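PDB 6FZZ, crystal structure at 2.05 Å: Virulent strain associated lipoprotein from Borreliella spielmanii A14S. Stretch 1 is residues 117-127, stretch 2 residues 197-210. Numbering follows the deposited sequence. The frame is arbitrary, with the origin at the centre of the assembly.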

# COMPACT_ATOMS: atom_id res chain seq x y z
N GLY A 117 -3.84 -2.88 -2.25
CA GLY A 117 -4.69 -3.45 -3.25
C GLY A 117 -6.12 -2.97 -3.06
O GLY A 117 -6.85 -2.87 -4.01
N ASN A 118 -6.52 -2.65 -1.84
CA ASN A 118 -7.87 -2.17 -1.61
C ASN A 118 -7.99 -0.75 -2.13
O ASN A 118 -9.03 -0.34 -2.63
CB ASN A 118 -8.28 -2.26 -0.13
CG ASN A 118 -8.50 -3.70 0.32
OD1 ASN A 118 -8.82 -4.55 -0.51
ND2 ASN A 118 -8.35 -3.97 1.64
N ILE A 119 -6.94 0.02 -1.92
CA ILE A 119 -6.89 1.38 -2.48
C ILE A 119 -6.91 1.36 -4.01
O ILE A 119 -7.65 2.11 -4.63
CB ILE A 119 -5.66 2.15 -1.95
CG1 ILE A 119 -5.94 2.49 -0.49
CG2 ILE A 119 -5.41 3.42 -2.76
CD1 ILE A 119 -4.77 2.97 0.30
N ASP A 120 -6.06 0.54 -4.58
CA ASP A 120 -5.96 0.41 -6.06
C ASP A 120 -7.30 0.03 -6.68
O ASP A 120 -7.73 0.62 -7.68
CB ASP A 120 -4.94 -0.67 -6.38
CG ASP A 120 -4.56 -0.67 -7.87
OD1 ASP A 120 -3.93 0.29 -8.32
OD2 ASP A 120 -5.03 -1.53 -8.57
N TYR A 121 -7.97 -0.97 -6.09
CA TYR A 121 -9.26 -1.43 -6.55
C TYR A 121 -10.29 -0.34 -6.47
O TYR A 121 -11.10 -0.16 -7.36
CB TYR A 121 -9.72 -2.67 -5.76
CG TYR A 121 -10.94 -3.33 -6.34
CD1 TYR A 121 -10.83 -4.31 -7.31
CD2 TYR A 121 -12.20 -2.99 -5.91
CE1 TYR A 121 -11.96 -4.94 -7.86
CE2 TYR A 121 -13.36 -3.57 -6.45
CZ TYR A 121 -13.24 -4.58 -7.42
OH TYR A 121 -14.41 -5.20 -7.94
N THR A 122 -10.28 0.40 -5.36
CA THR A 122 -11.20 1.48 -5.23
C THR A 122 -10.94 2.56 -6.31
O THR A 122 -11.89 3.10 -6.85
CB THR A 122 -11.15 2.08 -3.79
OG1 THR A 122 -11.40 1.02 -2.84
CG2 THR A 122 -12.22 3.14 -3.61
N ILE A 123 -9.67 2.85 -6.61
CA ILE A 123 -9.38 3.88 -7.58
C ILE A 123 -9.86 3.46 -8.99
O ILE A 123 -10.59 4.24 -9.63
CB ILE A 123 -7.90 4.29 -7.60
CG1 ILE A 123 -7.55 4.91 -6.27
CG2 ILE A 123 -7.68 5.26 -8.74
CD1 ILE A 123 -6.05 4.96 -6.00
N ILE A 124 -9.58 2.20 -9.39
CA ILE A 124 -10.07 1.74 -10.71
C ILE A 124 -11.57 1.63 -10.78
O ILE A 124 -12.15 1.76 -11.85
CB ILE A 124 -9.37 0.47 -11.20
CG1 ILE A 124 -9.68 -0.73 -10.33
CG2 ILE A 124 -7.86 0.67 -11.19
CD1 ILE A 124 -8.76 -1.88 -10.65
N HIS A 125 -12.21 1.42 -9.64
CA HIS A 125 -13.63 1.46 -9.60
C HIS A 125 -14.24 2.84 -9.84
O HIS A 125 -15.29 3.01 -10.52
CB HIS A 125 -14.08 1.01 -8.24
CG HIS A 125 -15.53 0.99 -8.10
ND1 HIS A 125 -16.32 0.05 -8.72
CD2 HIS A 125 -16.37 1.77 -7.39
CE1 HIS A 125 -17.59 0.29 -8.45
NE2 HIS A 125 -17.64 1.29 -7.60
N LEU A 126 -13.64 3.84 -9.21
CA LEU A 126 -14.22 5.19 -9.25
C LEU A 126 -13.87 5.98 -10.52
O LEU A 126 -14.70 6.80 -11.01
CB LEU A 126 -13.77 5.97 -7.99
CG LEU A 126 -14.34 5.54 -6.64
CD1 LEU A 126 -13.73 6.36 -5.50
CD2 LEU A 126 -15.84 5.76 -6.58
N TYR A 127 -12.65 5.80 -11.00
CA TYR A 127 -12.09 6.58 -12.08
C TYR A 127 -13.01 6.61 -13.34
O TYR A 127 -13.37 7.74 -13.80
CB TYR A 127 -10.61 6.29 -12.33
CG TYR A 127 -10.04 7.22 -13.41
CD1 TYR A 127 -9.61 8.52 -13.10
CD2 TYR A 127 -9.99 6.82 -14.75
CE1 TYR A 127 -9.13 9.39 -14.08
CE2 TYR A 127 -9.51 7.69 -15.75
CZ TYR A 127 -9.07 8.97 -15.41
OH TYR A 127 -8.66 9.86 -16.39
N LYS A 197 -5.02 -1.52 10.05
CA LYS A 197 -5.27 -0.55 8.99
C LYS A 197 -5.73 -1.29 7.75
O LYS A 197 -6.55 -0.80 7.00
CB LYS A 197 -4.00 0.26 8.71
CG LYS A 197 -3.61 1.22 9.82
CD LYS A 197 -4.57 2.38 9.93
CE LYS A 197 -4.66 2.90 11.36
NZ LYS A 197 -5.94 3.65 11.46
N GLN A 198 -5.23 -2.51 7.55
CA GLN A 198 -5.63 -3.30 6.43
C GLN A 198 -7.10 -3.70 6.53
O GLN A 198 -7.86 -3.62 5.55
CB GLN A 198 -4.80 -4.57 6.30
CG GLN A 198 -5.33 -5.50 5.20
CD GLN A 198 -6.11 -6.68 5.74
OE1 GLN A 198 -5.69 -7.30 6.71
NE2 GLN A 198 -7.27 -6.95 5.17
N GLU A 199 -7.50 -4.18 7.71
CA GLU A 199 -8.90 -4.44 7.96
C GLU A 199 -9.83 -3.23 7.80
O GLU A 199 -10.95 -3.36 7.28
CB GLU A 199 -9.06 -5.07 9.34
CG GLU A 199 -8.52 -6.49 9.34
CD GLU A 199 -8.53 -7.17 10.72
OE1 GLU A 199 -9.12 -6.65 11.65
OE2 GLU A 199 -7.93 -8.23 10.84
N GLU A 200 -9.37 -2.11 8.30
CA GLU A 200 -10.04 -0.85 8.10
C GLU A 200 -10.21 -0.50 6.59
O GLU A 200 -11.31 -0.11 6.17
CB GLU A 200 -9.26 0.20 8.85
CG GLU A 200 -9.87 1.58 8.84
CD GLU A 200 -9.10 2.56 9.72
OE1 GLU A 200 -8.36 2.12 10.67
OE2 GLU A 200 -9.30 3.77 9.46
N SER A 201 -9.19 -0.74 5.78
CA SER A 201 -9.27 -0.48 4.35
C SER A 201 -10.27 -1.35 3.63
O SER A 201 -10.96 -0.90 2.72
CB SER A 201 -7.85 -0.58 3.72
OG SER A 201 -7.41 -1.92 3.69
N GLU A 202 -10.39 -2.61 4.07
CA GLU A 202 -11.40 -3.53 3.56
C GLU A 202 -12.82 -3.00 3.72
O GLU A 202 -13.60 -3.04 2.78
CB GLU A 202 -11.26 -4.91 4.24
CG GLU A 202 -12.29 -5.92 3.87
CD GLU A 202 -12.27 -6.30 2.41
OE1 GLU A 202 -11.19 -6.40 1.82
OE2 GLU A 202 -13.36 -6.45 1.82
N LYS A 203 -13.16 -2.54 4.92
CA LYS A 203 -14.48 -1.97 5.21
C LYS A 203 -14.73 -0.64 4.45
O LYS A 203 -15.84 -0.40 3.94
CB LYS A 203 -14.56 -1.75 6.72
CG LYS A 203 -15.88 -1.22 7.28
CD LYS A 203 -15.83 0.23 7.61
CE LYS A 203 -17.01 0.68 8.49
NZ LYS A 203 -18.32 0.35 7.87
N LEU A 204 -13.76 0.26 4.43
CA LEU A 204 -13.88 1.53 3.67
C LEU A 204 -14.08 1.26 2.21
O LEU A 204 -14.94 1.87 1.57
CB LEU A 204 -12.60 2.39 3.85
CG LEU A 204 -12.37 2.87 5.28
CD1 LEU A 204 -11.03 3.50 5.41
CD2 LEU A 204 -13.48 3.80 5.77
N LYS A 205 -13.25 0.37 1.67
CA LYS A 205 -13.50 -0.11 0.30
C LYS A 205 -14.93 -0.64 0.11
O LYS A 205 -15.68 -0.23 -0.84
CB LYS A 205 -12.48 -1.18 -0.10
CG LYS A 205 -12.75 -1.91 -1.43
CD LYS A 205 -11.93 -3.17 -1.73
CE LYS A 205 -12.32 -4.35 -0.84
NZ LYS A 205 -11.45 -5.51 -0.96
N SER A 206 -15.34 -1.60 0.96
CA SER A 206 -16.69 -2.21 0.81
C SER A 206 -17.76 -1.08 0.96
O SER A 206 -18.73 -1.01 0.22
CB SER A 206 -16.92 -3.32 1.87
OG SER A 206 -15.90 -4.29 1.65
N ASP A 207 -17.55 -0.14 1.84
CA ASP A 207 -18.55 0.90 1.94
C ASP A 207 -18.61 1.76 0.64
O ASP A 207 -19.69 2.13 0.20
CB ASP A 207 -18.29 1.81 3.09
CG ASP A 207 -18.60 1.17 4.45
OD1 ASP A 207 -19.30 0.14 4.56
OD2 ASP A 207 -18.13 1.75 5.43
N ILE A 208 -17.45 2.07 0.06
CA ILE A 208 -17.42 2.81 -1.22
C ILE A 208 -18.04 2.03 -2.34
O ILE A 208 -18.90 2.59 -3.09
CB ILE A 208 -16.02 3.27 -1.60
CG1 ILE A 208 -15.61 4.35 -0.58
CG2 ILE A 208 -16.02 3.76 -3.05
CD1 ILE A 208 -14.15 4.76 -0.66
N LEU A 209 -17.72 0.72 -2.42
CA LEU A 209 -18.38 -0.13 -3.42
C LEU A 209 -19.92 -0.27 -3.22
O LEU A 209 -20.61 -0.54 -4.14
CB LEU A 209 -17.78 -1.55 -3.45
CG LEU A 209 -16.31 -1.60 -3.82
CD1 LEU A 209 -15.83 -3.04 -3.77
CD2 LEU A 209 -16.09 -0.96 -5.17
N SER A 210 -20.43 -0.05 -2.02
CA SER A 210 -21.86 -0.10 -1.77
C SER A 210 -22.66 1.09 -2.31
O SER A 210 -23.87 1.07 -2.23
CB SER A 210 -22.12 -0.03 -0.24
OG SER A 210 -21.68 -1.20 0.33
O HOH W 1 -8.82 -6.68 2.50
O HOH W 2 -19.27 3.10 -5.72

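Two helices from distant parts of one chain run side by side in nearly the same direction, their axes 15° apart and 9.4 Å from each other at closest approach. Together they bury 495 Å², with a polar cluster near the start of the contact and an apolar one near its end.

Lys197 lies out of reach of stretch 1, and its NZ pairs instead with Glu200 OE1 of its own helix. One residue on, Gln198 begins the contact. Its side chain leaves the backbone sideways, but its end turns nearer to stretch 1, and NE2 donates to water 1. That water also accepts from Asn118 ND2 and donates to Glu202 OE1, so it adds a bridge between Asn118 and the Gln198 and Glu202 side chains, neither of which is joined to Asn118 by a direct hydrogen bond.

Ser201 points toward stretch 1 and suits a close approach because it is small yet polar. Its OG accepts a nearly linear hydrogen bond from Asn118 ND2 (3.0 Å) and donates one to Gln198 O (2.6 Å), so the buried hydroxyl is used both ways. Asn118 fits as a knob among Gln198, Ser201, Glu202 and Lys205; its amide offers a donor and an acceptor from a single short side chain, and both are satisfied in this buried site.

Glu202 has a CA-to-CB bond directed away overall, yet its end comes nearer. Its OE1 forms a salt bridge with Lys205 NZ (2.9 Å), and the same ammonium group donates to Asn118 OD1 (2.8 Å). The long lysine also contributes its aliphatic portion: CG lies 3.5 Å from Thr122 OG1, and CD is 4.2 Å from Tyr121 CD2. Thr122 can be buried here because its hydroxyl donates back to its own helix, OG1 to Asn118 O at 2.7 Å, while its methyl remains available for apolar packing.

That methyl meets Ile208, whose branched side chain points toward stretch 1: Thr122 CG2 is 3.9 Å from Ile208 CD1, and Leu126 CD2 is 4.1 Å from Ile208 CG2. All three residues are buried. The backbone of Ile208 takes part as well, since its O accepts from water 2, which also hydrogen-bonds to His125 NE2.

Leu209 completes the contact. It starts sideways, but its end swings nearer, and it packs against two rings. Leu209 CD1 lies obliquely to Tyr121, 3.7 Å from Tyr121 CE2, and Leu209 CD2 sits over a face of His125, 3.5 Å from the ring centroid, in a CH-pi contact.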